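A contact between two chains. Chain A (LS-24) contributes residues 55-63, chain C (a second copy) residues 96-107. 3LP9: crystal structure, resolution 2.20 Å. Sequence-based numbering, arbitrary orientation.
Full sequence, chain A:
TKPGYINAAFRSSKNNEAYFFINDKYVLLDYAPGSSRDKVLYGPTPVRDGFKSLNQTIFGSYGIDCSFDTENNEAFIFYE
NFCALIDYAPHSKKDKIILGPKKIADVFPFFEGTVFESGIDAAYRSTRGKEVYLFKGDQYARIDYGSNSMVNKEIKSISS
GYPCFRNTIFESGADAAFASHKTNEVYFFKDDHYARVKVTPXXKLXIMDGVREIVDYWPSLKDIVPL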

# COMPACT_ATOMS: atom_id res chain seq x y z
N ASN A 55 12.07 1.91 3.30
CA ASN A 55 12.54 2.25 1.98
C ASN A 55 11.73 1.66 0.80
O ASN A 55 11.10 2.42 0.03
CB ASN A 55 14.02 1.90 1.89
CG ASN A 55 14.54 1.83 0.46
OD1 ASN A 55 14.55 2.80 -0.29
ND2 ASN A 55 14.96 0.62 0.07
N GLN A 56 11.71 0.34 0.64
CA GLN A 56 10.87 -0.23 -0.41
C GLN A 56 9.49 -0.67 0.08
O GLN A 56 9.13 -1.81 0.01
CB GLN A 56 11.62 -1.34 -1.16
CG GLN A 56 12.94 -0.82 -1.78
CD GLN A 56 13.59 -1.84 -2.64
OE1 GLN A 56 14.10 -2.83 -2.15
NE2 GLN A 56 13.47 -1.68 -3.92
N THR A 57 8.72 0.29 0.59
CA THR A 57 7.33 0.09 1.02
C THR A 57 6.57 1.37 0.67
O THR A 57 7.21 2.33 0.24
CB THR A 57 7.25 -0.19 2.54
OG1 THR A 57 7.58 1.01 3.24
CG2 THR A 57 8.17 -1.31 2.94
N ILE A 58 5.23 1.38 0.79
CA ILE A 58 4.43 2.57 0.56
C ILE A 58 4.88 3.80 1.40
O ILE A 58 4.89 4.93 0.87
CB ILE A 58 2.91 2.32 0.74
CG1 ILE A 58 2.57 1.80 2.15
CG2 ILE A 58 2.40 1.30 -0.32
CD1 ILE A 58 1.12 1.62 2.38
N PHE A 59 5.27 3.57 2.65
CA PHE A 59 5.77 4.60 3.62
C PHE A 59 7.05 5.22 3.17
O PHE A 59 7.26 6.40 3.41
CB PHE A 59 6.01 4.00 4.96
CG PHE A 59 4.79 3.28 5.52
CD1 PHE A 59 3.64 4.00 5.82
CD2 PHE A 59 4.80 1.87 5.68
CE1 PHE A 59 2.52 3.39 6.28
CE2 PHE A 59 3.67 1.18 6.22
CZ PHE A 59 2.51 1.95 6.53
N GLY A 60 7.89 4.43 2.48
CA GLY A 60 9.14 4.93 1.97
C GLY A 60 8.95 5.66 0.66
O GLY A 60 9.72 6.57 0.34
N SER A 61 7.97 5.24 -0.13
CA SER A 61 7.61 5.95 -1.38
C SER A 61 6.89 7.31 -1.14
O SER A 61 7.20 8.30 -1.78
CB SER A 61 6.74 5.08 -2.26
OG SER A 61 7.32 3.86 -2.59
N TYR A 62 5.92 7.34 -0.21
CA TYR A 62 5.01 8.48 -0.07
C TYR A 62 5.08 9.22 1.27
O TYR A 62 4.44 10.27 1.44
CB TYR A 62 3.60 7.95 -0.37
CG TYR A 62 3.44 7.58 -1.82
CD1 TYR A 62 3.58 8.54 -2.83
CD2 TYR A 62 3.21 6.26 -2.21
CE1 TYR A 62 3.46 8.22 -4.15
CE2 TYR A 62 3.06 5.92 -3.54
CZ TYR A 62 3.19 6.91 -4.51
OH TYR A 62 3.08 6.59 -5.86
N GLY A 63 5.88 8.69 2.21
CA GLY A 63 6.00 9.26 3.54
C GLY A 63 4.91 8.69 4.44
O GLY A 63 4.29 7.69 4.09
N LYS C 96 13.82 -9.58 -5.20
CA LYS C 96 14.04 -8.33 -4.57
C LYS C 96 13.12 -7.36 -5.35
O LYS C 96 12.76 -7.59 -6.51
CB LYS C 96 15.52 -7.96 -4.70
CG LYS C 96 15.95 -7.73 -6.15
CD LYS C 96 17.25 -6.91 -6.22
CE LYS C 96 18.43 -7.75 -5.73
NZ LYS C 96 19.39 -6.84 -4.96
N ILE C 97 12.72 -6.28 -4.68
CA ILE C 97 11.91 -5.28 -5.33
C ILE C 97 12.93 -4.37 -6.00
O ILE C 97 13.93 -4.04 -5.41
CB ILE C 97 11.04 -4.48 -4.33
CG1 ILE C 97 10.08 -5.37 -3.56
CG2 ILE C 97 10.23 -3.45 -5.08
CD1 ILE C 97 9.60 -4.69 -2.31
N ILE C 98 12.61 -3.92 -7.21
CA ILE C 98 13.45 -3.03 -7.99
C ILE C 98 12.81 -1.67 -8.04
O ILE C 98 13.53 -0.65 -8.15
CB ILE C 98 13.65 -3.55 -9.43
CG1 ILE C 98 14.36 -4.92 -9.42
CG2 ILE C 98 14.53 -2.56 -10.27
CD1 ILE C 98 14.34 -5.55 -10.74
N LEU C 99 11.47 -1.61 -7.91
CA LEU C 99 10.77 -0.32 -8.02
C LEU C 99 9.42 -0.32 -7.28
O LEU C 99 8.64 -1.24 -7.43
CB LEU C 99 10.66 0.03 -9.50
CG LEU C 99 10.23 1.38 -10.04
CD1 LEU C 99 10.57 1.34 -11.53
CD2 LEU C 99 8.72 1.60 -9.90
N GLY C 100 9.17 0.68 -6.43
CA GLY C 100 7.94 0.71 -5.63
C GLY C 100 8.14 0.08 -4.27
O GLY C 100 9.29 -0.03 -3.82
N PRO C 101 7.06 -0.35 -3.59
CA PRO C 101 5.65 -0.30 -3.99
C PRO C 101 5.18 1.09 -4.30
O PRO C 101 5.49 2.05 -3.58
CB PRO C 101 4.90 -0.86 -2.78
CG PRO C 101 5.93 -1.77 -2.13
CD PRO C 101 7.20 -0.98 -2.27
N LYS C 102 4.42 1.24 -5.38
CA LYS C 102 3.99 2.60 -5.73
C LYS C 102 2.66 2.63 -6.46
O LYS C 102 2.24 1.63 -7.03
CB LYS C 102 5.05 3.19 -6.64
CG LYS C 102 5.48 4.50 -6.22
CD LYS C 102 6.15 5.12 -7.43
CE LYS C 102 7.59 4.70 -7.53
NZ LYS C 102 8.39 5.93 -7.28
N LYS C 103 1.99 3.78 -6.46
CA LYS C 103 0.66 3.89 -7.09
C LYS C 103 0.77 3.68 -8.60
O LYS C 103 1.76 4.12 -9.27
CB LYS C 103 0.04 5.27 -6.77
CG LYS C 103 -0.63 5.36 -5.45
CD LYS C 103 -0.92 6.76 -5.15
CE LYS C 103 -1.43 6.90 -3.75
NZ LYS C 103 -1.74 8.28 -3.36
N ILE C 104 -0.23 3.02 -9.15
CA ILE C 104 -0.31 2.79 -10.59
C ILE C 104 -0.18 4.05 -11.47
O ILE C 104 0.53 4.02 -12.46
CB ILE C 104 -1.65 2.02 -10.99
CG1 ILE C 104 -1.67 0.59 -10.44
CG2 ILE C 104 -1.78 2.02 -12.47
CD1 ILE C 104 -2.97 -0.11 -10.61
N ALA C 105 -0.87 5.14 -11.15
CA ALA C 105 -0.90 6.35 -12.00
C ALA C 105 0.42 7.07 -11.83
O ALA C 105 0.74 8.03 -12.50
CB ALA C 105 -2.03 7.25 -11.58
N ASP C 106 1.18 6.57 -10.88
CA ASP C 106 2.49 7.12 -10.57
C ASP C 106 3.53 6.52 -11.46
O ASP C 106 4.32 7.23 -12.02
CB ASP C 106 2.81 6.78 -9.14
CG ASP C 106 3.13 7.96 -8.35
OD1 ASP C 106 4.34 8.20 -8.28
OD2 ASP C 106 2.23 8.64 -7.78
N VAL C 107 3.52 5.20 -11.59
CA VAL C 107 4.48 4.49 -12.45
C VAL C 107 4.10 4.65 -13.90
O VAL C 107 5.00 4.83 -14.75
CB VAL C 107 4.58 2.99 -12.06
CG1 VAL C 107 5.51 2.24 -13.01
CG2 VAL C 107 5.00 2.85 -10.57
O HOH W 1 11.92 0.16 -4.66
O HOH W 2 13.79 -5.69 -2.05

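Three side chains of chain A, Q56(A), S61(A) and Y62(A), reach across to chain C, and most of what they find there is backbone. Q56(A) sets out sideways to the other stretch, but with chi1 m (-58°) and chi2 t its chain extends and its amide comes nearer. There Q56(A) NE2 donates to I97(C) O at 2.8 Å with a nearly straight N-H...O angle of 159°. An amide suits this place because it can give and receive at once: one water links Q56(A) NE2 to G100(C) O, and a second links Q56(A) OE1 to I97(C) N, so I97(C) is held at both its backbone O, directly, and its N, through water.

P101(C), preceded by a cis peptide bond, points its ring toward chain A. The rigid, compact ring lies against the backbone of Q56(A) and T57(A), with P101(C) CD 3.5 Å from T57(A) CA, and meets the side chain of I58(A), whose CG2 lies 4.1 Å from P101(C) CB. Having no amide hydrogen, proline can be buried here without leaving a donor unsatisfied. Its carbonyl is not idle either: S61(A), pointing toward chain C with chi1 m (-57°), donates from OG to P101(C) O at 2.8 Å. A short hydroxyl side chain suffices because the helix already holds it close. Next to the proline, G100(C) has phi/psi of 93/-160, where a CB would be jammed against the preceding carbonyl oxygen.

Y62(A), also m at chi1 (-69°), carries its hydroxyl beyond the reach of a serine. K103(C) N donates to Y62(A) OH at 3.1 Å, although the hydroxyl's position is less certain because it crowds D106(C). The extended K103(C) side chain, t from chi2 to chi4, places NZ 5.2 Å from the Y62(A) ring centroid, almost on the ring normal, a weak attraction at most. Altogether the two stretches bury 480 Å², counting both sides.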